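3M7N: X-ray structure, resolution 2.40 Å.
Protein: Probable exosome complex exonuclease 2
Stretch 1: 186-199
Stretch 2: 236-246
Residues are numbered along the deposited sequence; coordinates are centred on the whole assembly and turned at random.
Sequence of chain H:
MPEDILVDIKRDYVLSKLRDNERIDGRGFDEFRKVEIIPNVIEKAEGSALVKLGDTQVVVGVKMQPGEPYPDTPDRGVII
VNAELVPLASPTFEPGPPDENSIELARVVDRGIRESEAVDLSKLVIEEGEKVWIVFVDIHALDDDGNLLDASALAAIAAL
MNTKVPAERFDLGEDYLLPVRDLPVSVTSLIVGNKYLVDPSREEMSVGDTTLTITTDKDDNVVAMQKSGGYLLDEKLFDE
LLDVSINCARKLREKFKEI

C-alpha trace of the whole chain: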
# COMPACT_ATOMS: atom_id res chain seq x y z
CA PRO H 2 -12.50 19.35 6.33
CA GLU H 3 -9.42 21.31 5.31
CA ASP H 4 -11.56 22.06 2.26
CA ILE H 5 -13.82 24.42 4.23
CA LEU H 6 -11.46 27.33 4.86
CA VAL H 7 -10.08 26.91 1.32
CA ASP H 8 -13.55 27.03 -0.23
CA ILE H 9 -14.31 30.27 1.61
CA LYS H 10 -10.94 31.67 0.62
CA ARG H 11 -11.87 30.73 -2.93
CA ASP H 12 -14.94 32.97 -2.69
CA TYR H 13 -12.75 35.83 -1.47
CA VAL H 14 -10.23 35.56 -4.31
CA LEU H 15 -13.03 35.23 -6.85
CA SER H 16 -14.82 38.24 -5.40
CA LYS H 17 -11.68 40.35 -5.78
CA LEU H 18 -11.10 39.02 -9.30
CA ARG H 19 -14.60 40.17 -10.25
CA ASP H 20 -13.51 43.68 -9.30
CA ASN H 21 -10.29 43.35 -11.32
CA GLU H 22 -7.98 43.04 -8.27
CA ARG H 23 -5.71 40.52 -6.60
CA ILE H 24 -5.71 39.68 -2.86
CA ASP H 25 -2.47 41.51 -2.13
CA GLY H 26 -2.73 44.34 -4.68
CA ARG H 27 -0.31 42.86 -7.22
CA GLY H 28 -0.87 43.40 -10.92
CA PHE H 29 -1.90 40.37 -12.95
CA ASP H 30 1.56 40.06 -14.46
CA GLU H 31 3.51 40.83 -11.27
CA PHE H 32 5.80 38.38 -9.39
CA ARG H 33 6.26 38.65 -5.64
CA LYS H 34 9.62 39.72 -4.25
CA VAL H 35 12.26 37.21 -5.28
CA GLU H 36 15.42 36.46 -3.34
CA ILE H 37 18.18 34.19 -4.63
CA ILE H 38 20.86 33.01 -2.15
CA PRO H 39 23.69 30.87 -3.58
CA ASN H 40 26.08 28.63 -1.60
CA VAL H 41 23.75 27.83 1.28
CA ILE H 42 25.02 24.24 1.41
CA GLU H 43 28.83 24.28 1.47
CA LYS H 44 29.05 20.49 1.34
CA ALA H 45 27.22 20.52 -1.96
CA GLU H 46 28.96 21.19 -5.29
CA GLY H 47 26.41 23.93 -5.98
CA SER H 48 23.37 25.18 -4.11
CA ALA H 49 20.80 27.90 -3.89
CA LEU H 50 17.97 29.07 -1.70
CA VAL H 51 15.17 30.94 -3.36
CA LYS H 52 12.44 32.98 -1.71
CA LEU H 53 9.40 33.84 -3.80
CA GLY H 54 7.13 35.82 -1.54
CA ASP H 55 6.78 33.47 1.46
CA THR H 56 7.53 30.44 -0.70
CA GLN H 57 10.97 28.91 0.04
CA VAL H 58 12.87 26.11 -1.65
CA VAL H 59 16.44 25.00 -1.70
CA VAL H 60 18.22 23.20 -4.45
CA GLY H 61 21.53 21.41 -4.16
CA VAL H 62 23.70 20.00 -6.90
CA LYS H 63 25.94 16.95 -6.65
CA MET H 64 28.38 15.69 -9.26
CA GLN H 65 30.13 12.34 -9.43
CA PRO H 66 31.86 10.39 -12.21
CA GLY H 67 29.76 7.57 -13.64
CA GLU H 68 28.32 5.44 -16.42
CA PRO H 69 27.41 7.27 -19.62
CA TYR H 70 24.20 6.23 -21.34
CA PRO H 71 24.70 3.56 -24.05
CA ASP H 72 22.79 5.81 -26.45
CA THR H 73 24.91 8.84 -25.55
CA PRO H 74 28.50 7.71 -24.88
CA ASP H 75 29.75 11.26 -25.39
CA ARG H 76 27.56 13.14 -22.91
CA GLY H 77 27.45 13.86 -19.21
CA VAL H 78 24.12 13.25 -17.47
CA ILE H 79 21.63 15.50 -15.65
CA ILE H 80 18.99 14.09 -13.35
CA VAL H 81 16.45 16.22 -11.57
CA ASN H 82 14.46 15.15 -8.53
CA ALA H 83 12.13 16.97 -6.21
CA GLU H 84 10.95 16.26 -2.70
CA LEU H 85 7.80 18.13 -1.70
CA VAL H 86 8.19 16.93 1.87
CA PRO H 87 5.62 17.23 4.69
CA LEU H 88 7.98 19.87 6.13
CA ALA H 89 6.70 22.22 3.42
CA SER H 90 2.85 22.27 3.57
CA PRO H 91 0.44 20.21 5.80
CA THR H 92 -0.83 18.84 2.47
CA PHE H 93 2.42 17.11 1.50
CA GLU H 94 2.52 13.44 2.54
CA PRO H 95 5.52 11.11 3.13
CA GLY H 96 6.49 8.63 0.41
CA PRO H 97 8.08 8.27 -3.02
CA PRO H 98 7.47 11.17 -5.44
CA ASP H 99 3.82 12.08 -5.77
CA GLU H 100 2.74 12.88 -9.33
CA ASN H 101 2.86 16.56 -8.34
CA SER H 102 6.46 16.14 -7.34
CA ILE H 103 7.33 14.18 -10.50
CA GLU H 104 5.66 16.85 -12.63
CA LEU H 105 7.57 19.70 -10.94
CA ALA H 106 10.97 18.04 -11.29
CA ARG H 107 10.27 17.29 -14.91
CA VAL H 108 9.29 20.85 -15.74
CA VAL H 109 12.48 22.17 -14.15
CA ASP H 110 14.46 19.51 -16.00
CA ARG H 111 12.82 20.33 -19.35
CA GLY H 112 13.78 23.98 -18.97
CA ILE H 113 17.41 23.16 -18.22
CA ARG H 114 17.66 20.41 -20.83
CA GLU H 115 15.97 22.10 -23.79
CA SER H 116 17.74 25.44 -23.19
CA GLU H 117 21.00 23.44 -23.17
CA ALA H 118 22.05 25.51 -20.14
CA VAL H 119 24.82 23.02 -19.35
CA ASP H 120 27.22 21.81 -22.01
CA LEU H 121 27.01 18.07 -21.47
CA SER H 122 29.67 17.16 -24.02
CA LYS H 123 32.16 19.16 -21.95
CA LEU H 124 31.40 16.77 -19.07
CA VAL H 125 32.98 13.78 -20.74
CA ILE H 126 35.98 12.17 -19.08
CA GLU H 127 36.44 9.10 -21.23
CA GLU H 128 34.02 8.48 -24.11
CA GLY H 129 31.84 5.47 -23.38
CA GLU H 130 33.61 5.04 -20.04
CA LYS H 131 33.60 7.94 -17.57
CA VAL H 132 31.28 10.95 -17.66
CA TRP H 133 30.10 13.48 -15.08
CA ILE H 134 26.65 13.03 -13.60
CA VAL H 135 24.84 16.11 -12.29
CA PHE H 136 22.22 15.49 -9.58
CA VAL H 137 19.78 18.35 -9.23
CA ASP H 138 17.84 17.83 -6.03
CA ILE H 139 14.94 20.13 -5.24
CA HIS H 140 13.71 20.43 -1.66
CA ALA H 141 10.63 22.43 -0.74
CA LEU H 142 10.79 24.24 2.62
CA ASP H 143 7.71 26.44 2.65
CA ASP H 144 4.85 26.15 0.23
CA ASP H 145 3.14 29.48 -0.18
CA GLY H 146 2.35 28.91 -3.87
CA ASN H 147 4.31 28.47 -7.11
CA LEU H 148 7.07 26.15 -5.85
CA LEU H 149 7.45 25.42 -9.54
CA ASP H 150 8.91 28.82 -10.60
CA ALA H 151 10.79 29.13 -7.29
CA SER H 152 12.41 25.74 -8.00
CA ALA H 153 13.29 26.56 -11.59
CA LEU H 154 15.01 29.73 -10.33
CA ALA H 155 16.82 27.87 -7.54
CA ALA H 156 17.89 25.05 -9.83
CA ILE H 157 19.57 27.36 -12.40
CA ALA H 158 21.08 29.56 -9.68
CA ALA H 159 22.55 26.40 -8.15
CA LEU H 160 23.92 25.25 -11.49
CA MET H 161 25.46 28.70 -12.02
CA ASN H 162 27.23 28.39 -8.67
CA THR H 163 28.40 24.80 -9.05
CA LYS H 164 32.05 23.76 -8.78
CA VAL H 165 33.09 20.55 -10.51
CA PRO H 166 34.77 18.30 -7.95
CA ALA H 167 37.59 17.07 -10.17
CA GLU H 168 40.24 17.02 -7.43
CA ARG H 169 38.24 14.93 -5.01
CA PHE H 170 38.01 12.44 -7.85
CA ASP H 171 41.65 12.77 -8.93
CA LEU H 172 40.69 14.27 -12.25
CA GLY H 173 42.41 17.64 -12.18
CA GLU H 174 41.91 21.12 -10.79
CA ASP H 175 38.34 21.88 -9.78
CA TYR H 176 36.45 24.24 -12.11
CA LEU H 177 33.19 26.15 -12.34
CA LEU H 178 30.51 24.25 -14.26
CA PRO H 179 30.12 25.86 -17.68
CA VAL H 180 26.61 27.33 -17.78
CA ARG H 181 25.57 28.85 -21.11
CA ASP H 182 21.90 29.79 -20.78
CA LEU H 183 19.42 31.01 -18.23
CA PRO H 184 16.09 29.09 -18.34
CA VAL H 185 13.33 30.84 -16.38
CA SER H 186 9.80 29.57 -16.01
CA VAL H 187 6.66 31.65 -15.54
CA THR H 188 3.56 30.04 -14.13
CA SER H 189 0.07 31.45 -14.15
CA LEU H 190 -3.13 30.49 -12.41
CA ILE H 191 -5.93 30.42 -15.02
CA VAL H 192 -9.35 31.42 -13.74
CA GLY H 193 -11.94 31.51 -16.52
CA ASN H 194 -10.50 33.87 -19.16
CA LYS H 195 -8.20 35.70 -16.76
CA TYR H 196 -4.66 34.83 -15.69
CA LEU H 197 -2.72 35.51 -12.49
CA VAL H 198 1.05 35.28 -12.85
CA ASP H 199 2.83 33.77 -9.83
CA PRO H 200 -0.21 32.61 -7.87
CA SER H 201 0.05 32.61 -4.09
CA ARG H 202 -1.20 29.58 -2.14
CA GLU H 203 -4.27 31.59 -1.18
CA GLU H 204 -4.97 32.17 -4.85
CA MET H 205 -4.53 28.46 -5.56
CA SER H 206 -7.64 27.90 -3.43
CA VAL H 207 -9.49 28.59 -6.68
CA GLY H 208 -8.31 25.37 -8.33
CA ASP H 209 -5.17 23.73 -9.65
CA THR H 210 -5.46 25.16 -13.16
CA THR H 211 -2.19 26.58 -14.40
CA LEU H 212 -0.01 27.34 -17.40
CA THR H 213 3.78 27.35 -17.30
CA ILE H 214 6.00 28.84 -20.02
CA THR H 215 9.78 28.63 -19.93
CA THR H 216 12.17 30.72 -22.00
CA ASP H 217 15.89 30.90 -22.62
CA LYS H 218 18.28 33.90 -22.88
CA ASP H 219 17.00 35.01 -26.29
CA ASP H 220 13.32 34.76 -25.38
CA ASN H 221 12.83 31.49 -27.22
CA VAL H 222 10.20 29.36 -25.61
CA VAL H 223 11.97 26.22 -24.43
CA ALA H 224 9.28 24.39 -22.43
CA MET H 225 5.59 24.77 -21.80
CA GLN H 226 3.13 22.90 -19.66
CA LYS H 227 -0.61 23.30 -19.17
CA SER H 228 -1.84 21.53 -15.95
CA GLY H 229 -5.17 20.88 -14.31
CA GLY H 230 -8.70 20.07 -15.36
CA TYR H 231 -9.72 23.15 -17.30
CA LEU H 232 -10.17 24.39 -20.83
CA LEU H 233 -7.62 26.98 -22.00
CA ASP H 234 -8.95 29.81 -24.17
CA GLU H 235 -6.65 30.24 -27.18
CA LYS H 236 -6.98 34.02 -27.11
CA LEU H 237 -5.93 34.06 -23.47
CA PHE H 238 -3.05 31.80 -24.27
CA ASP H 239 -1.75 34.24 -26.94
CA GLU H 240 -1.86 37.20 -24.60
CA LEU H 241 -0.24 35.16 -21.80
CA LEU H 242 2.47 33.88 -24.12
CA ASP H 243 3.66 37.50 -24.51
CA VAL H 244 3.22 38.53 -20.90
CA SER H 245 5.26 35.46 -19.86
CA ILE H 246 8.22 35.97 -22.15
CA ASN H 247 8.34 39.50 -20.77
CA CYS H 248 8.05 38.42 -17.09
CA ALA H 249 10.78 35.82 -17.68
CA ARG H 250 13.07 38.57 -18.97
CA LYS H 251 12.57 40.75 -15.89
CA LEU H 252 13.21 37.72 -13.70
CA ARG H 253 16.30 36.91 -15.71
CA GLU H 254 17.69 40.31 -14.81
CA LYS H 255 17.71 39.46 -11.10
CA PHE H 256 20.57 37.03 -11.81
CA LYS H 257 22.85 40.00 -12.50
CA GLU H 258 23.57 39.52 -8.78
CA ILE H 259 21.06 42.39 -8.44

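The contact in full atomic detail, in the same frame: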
# COMPACT_ATOMS: atom_id res chain seq x y z
N SER H 186 11.17 29.99 -15.79
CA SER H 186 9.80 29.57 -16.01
C SER H 186 8.83 30.52 -15.36
O SER H 186 9.08 31.04 -14.27
CB SER H 186 9.57 28.14 -15.47
OG SER H 186 9.38 28.16 -14.06
N VAL H 187 7.71 30.76 -16.03
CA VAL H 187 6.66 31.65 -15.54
C VAL H 187 5.33 30.92 -15.52
O VAL H 187 4.84 30.46 -16.55
CB VAL H 187 6.49 32.91 -16.43
CG1 VAL H 187 5.31 33.76 -15.95
CG2 VAL H 187 7.78 33.72 -16.47
N THR H 188 4.73 30.87 -14.34
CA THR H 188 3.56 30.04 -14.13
C THR H 188 2.37 30.89 -13.75
O THR H 188 2.44 31.70 -12.83
CB THR H 188 3.82 28.99 -13.00
OG1 THR H 188 4.82 28.07 -13.45
CG2 THR H 188 2.54 28.25 -12.62
N SER H 189 1.26 30.69 -14.46
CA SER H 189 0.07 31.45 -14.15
C SER H 189 -1.10 30.57 -13.73
O SER H 189 -1.32 29.48 -14.26
CB SER H 189 -0.32 32.35 -15.34
OG SER H 189 0.75 33.21 -15.70
N LEU H 190 -1.85 31.07 -12.76
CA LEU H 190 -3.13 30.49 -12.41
C LEU H 190 -4.16 30.96 -13.46
O LEU H 190 -4.30 32.16 -13.71
CB LEU H 190 -3.51 31.00 -11.02
CG LEU H 190 -4.50 30.27 -10.12
CD1 LEU H 190 -5.31 31.28 -9.31
CD2 LEU H 190 -5.39 29.37 -10.90
N ILE H 191 -4.88 30.02 -14.08
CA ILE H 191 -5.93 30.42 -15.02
C ILE H 191 -7.31 30.31 -14.37
O ILE H 191 -7.73 29.24 -13.98
CB ILE H 191 -5.91 29.56 -16.30
CG1 ILE H 191 -4.49 29.44 -16.87
CG2 ILE H 191 -6.87 30.12 -17.33
CD1 ILE H 191 -3.84 30.77 -17.22
N VAL H 192 -7.99 31.44 -14.23
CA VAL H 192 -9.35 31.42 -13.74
C VAL H 192 -10.31 31.98 -14.79
O VAL H 192 -10.42 33.19 -14.96
CB VAL H 192 -9.52 32.24 -12.45
CG1 VAL H 192 -10.93 32.07 -11.89
CG2 VAL H 192 -8.46 31.87 -11.41
N GLY H 193 -11.03 31.09 -15.47
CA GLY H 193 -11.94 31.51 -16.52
C GLY H 193 -11.13 32.01 -17.71
O GLY H 193 -10.34 31.27 -18.27
N ASN H 194 -11.33 33.27 -18.11
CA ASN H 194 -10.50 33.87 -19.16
C ASN H 194 -9.56 34.95 -18.62
O ASN H 194 -9.18 35.88 -19.33
CB ASN H 194 -11.37 34.41 -20.31
N LYS H 195 -9.20 34.83 -17.35
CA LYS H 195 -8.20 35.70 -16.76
C LYS H 195 -7.02 34.87 -16.26
O LYS H 195 -7.17 33.68 -15.97
CB LYS H 195 -8.80 36.51 -15.62
CG LYS H 195 -10.09 37.18 -15.99
CD LYS H 195 -10.40 38.30 -15.04
CE LYS H 195 -11.85 38.74 -15.17
NZ LYS H 195 -12.25 39.61 -14.02
N TYR H 196 -5.84 35.49 -16.21
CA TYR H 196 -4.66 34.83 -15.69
C TYR H 196 -4.10 35.59 -14.49
O TYR H 196 -4.32 36.80 -14.35
CB TYR H 196 -3.60 34.69 -16.78
CG TYR H 196 -3.22 36.00 -17.43
CD1 TYR H 196 -2.36 36.88 -16.79
CD2 TYR H 196 -3.72 36.35 -18.69
CE1 TYR H 196 -2.01 38.10 -17.39
CE2 TYR H 196 -3.38 37.55 -19.30
CZ TYR H 196 -2.52 38.43 -18.64
OH TYR H 196 -2.18 39.64 -19.22
N LEU H 197 -3.40 34.88 -13.61
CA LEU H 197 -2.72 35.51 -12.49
C LEU H 197 -1.33 34.89 -12.40
O LEU H 197 -1.16 33.73 -11.97
CB LEU H 197 -3.47 35.36 -11.16
CG LEU H 197 -4.88 35.94 -10.99
CD1 LEU H 197 -5.90 35.12 -11.77
CD2 LEU H 197 -5.28 36.00 -9.50
N VAL H 198 -0.35 35.67 -12.85
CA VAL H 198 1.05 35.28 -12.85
C VAL H 198 1.51 35.09 -11.41
O VAL H 198 1.19 35.89 -10.55
CB VAL H 198 1.91 36.34 -13.55
CG1 VAL H 198 3.40 36.06 -13.33
CG2 VAL H 198 1.57 36.43 -15.05
N ASP H 199 2.25 34.01 -11.15
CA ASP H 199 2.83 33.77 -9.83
C ASP H 199 1.77 33.68 -8.74
O ASP H 199 1.75 34.46 -7.80
CB ASP H 199 3.85 34.86 -9.48
CG ASP H 199 4.58 34.57 -8.20
OD1 ASP H 199 4.97 35.51 -7.48
OD2 ASP H 199 4.76 33.37 -7.91
N LYS H 236 -7.25 32.60 -27.09
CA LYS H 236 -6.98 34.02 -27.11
C LYS H 236 -6.18 34.39 -25.86
O LYS H 236 -5.20 35.15 -25.93
CB LYS H 236 -8.30 34.81 -27.17
CG LYS H 236 -8.21 36.27 -26.79
CD LYS H 236 -9.57 36.78 -26.30
CE LYS H 236 -9.53 38.23 -25.83
NZ LYS H 236 -10.87 38.73 -25.36
N LEU H 237 -6.60 33.83 -24.73
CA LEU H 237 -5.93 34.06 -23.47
C LEU H 237 -4.52 33.53 -23.55
O LEU H 237 -3.57 34.18 -23.14
CB LEU H 237 -6.66 33.38 -22.31
CG LEU H 237 -6.08 33.77 -20.95
CD1 LEU H 237 -6.54 35.17 -20.57
CD2 LEU H 237 -6.47 32.78 -19.88
N PHE H 238 -4.38 32.34 -24.11
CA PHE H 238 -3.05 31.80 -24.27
C PHE H 238 -2.09 32.74 -25.03
O PHE H 238 -0.93 32.90 -24.64
CB PHE H 238 -3.06 30.42 -24.92
CG PHE H 238 -1.69 29.94 -25.29
CD1 PHE H 238 -0.90 29.29 -24.36
CD2 PHE H 238 -1.16 30.18 -26.56
CE1 PHE H 238 0.38 28.87 -24.69
CE2 PHE H 238 0.11 29.76 -26.89
CZ PHE H 238 0.88 29.10 -25.96
N ASP H 239 -2.58 33.33 -26.12
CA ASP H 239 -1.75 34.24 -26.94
C ASP H 239 -1.26 35.44 -26.15
O ASP H 239 -0.08 35.80 -26.19
CB ASP H 239 -2.52 34.70 -28.18
CG ASP H 239 -2.73 33.57 -29.17
OD1 ASP H 239 -1.82 32.72 -29.26
OD2 ASP H 239 -3.80 33.51 -29.82
N GLU H 240 -2.19 36.06 -25.42
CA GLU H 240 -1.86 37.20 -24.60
C GLU H 240 -0.86 36.78 -23.52
O GLU H 240 0.14 37.48 -23.30
CB GLU H 240 -3.14 37.77 -23.99
CG GLU H 240 -2.90 39.00 -23.13
CD GLU H 240 -4.13 39.38 -22.32
OE1 GLU H 240 -3.99 40.16 -21.34
OE2 GLU H 240 -5.23 38.90 -22.68
N LEU H 241 -1.10 35.63 -22.89
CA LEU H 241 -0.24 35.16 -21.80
C LEU H 241 1.13 34.71 -22.29
O LEU H 241 2.11 34.79 -21.58
CB LEU H 241 -0.92 34.02 -21.03
CG LEU H 241 -0.25 33.58 -19.72
CD1 LEU H 241 0.02 34.80 -18.81
CD2 LEU H 241 -1.12 32.55 -18.99
N LEU H 242 1.19 34.21 -23.52
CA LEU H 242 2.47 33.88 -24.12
C LEU H 242 3.40 35.09 -24.05
O LEU H 242 4.57 34.98 -23.64
CB LEU H 242 2.25 33.48 -25.59
CG LEU H 242 3.16 32.49 -26.33
CD1 LEU H 242 3.35 32.98 -27.73
CD2 LEU H 242 4.51 32.26 -25.67
N ASP H 243 2.87 36.26 -24.45
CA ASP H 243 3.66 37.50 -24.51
C ASP H 243 4.02 38.01 -23.13
O ASP H 243 5.19 38.28 -22.83
CB ASP H 243 2.95 38.60 -25.33
CG ASP H 243 2.87 38.24 -26.83
OD1 ASP H 243 3.83 37.63 -27.36
OD2 ASP H 243 1.84 38.54 -27.47
N VAL H 244 3.01 38.12 -22.28
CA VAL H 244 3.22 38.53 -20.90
C VAL H 244 4.33 37.70 -20.24
O VAL H 244 5.19 38.26 -19.55
CB VAL H 244 1.89 38.45 -20.11
CG1 VAL H 244 2.15 38.43 -18.60
CG2 VAL H 244 0.96 39.60 -20.49
N SER H 245 4.34 36.39 -20.52
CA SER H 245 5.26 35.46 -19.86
C SER H 245 6.70 35.62 -20.32
O SER H 245 7.63 35.62 -19.50
CB SER H 245 4.83 33.99 -20.07
OG SER H 245 3.57 33.75 -19.50
N ILE H 246 6.89 35.72 -21.62
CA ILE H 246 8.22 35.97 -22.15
C ILE H 246 8.77 37.22 -21.49
O ILE H 246 9.89 37.24 -21.01
CB ILE H 246 8.19 36.13 -23.69
CG1 ILE H 246 7.65 34.86 -24.36
CG2 ILE H 246 9.58 36.51 -24.22
CD1 ILE H 246 7.51 34.95 -25.88
O HOH W 1 2.50 31.88 -17.31

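A single tyrosine makes the largest strand-side contribution here: the Tyr196 ring lies against the helix and meets four of its residues. Leu241 CD1 sits over one face, 3.9 Å from the Tyr196 ring centroid and 17° off the normal, a CH-pi contact. Leu237 CD1 packs at the ring edge, 3.6 Å from Tyr196 CD2. Beyond the ring, Tyr196 OH donates to Glu240 OE1 at 2.8 Å, the one direct hydrogen bond between the stretches, with Glu240 exposed to solvent. Val244 CG2 comes within 3.4 Å of Tyr196 OH.

The backbone is a hairpin, closed by a type II' turn from Val192 to Lys195 with Gly193 at positive phi, laid against a helix. Strand 195-198 runs at 26° to the helix axis and strand 186-192 at 138°, with closest approaches of 9.4 and 9.0 Å. Leu237, Leu241 and Val244 supply the greasy stripe, following the i, i+4, i+7 helical repeat. Ile191 CG2 reaches Leu237 CD2 and Ile191 CD1 reaches Leu241 CD2, both at 3.7 Å.

Polar groups inside are paid for: Ser245 OG donates to Leu241 O (2.7 Å), and a water donates to Val187 O and Ser245 OG while also hydrogen-bonding Ser189 OG, bridging strand and helix.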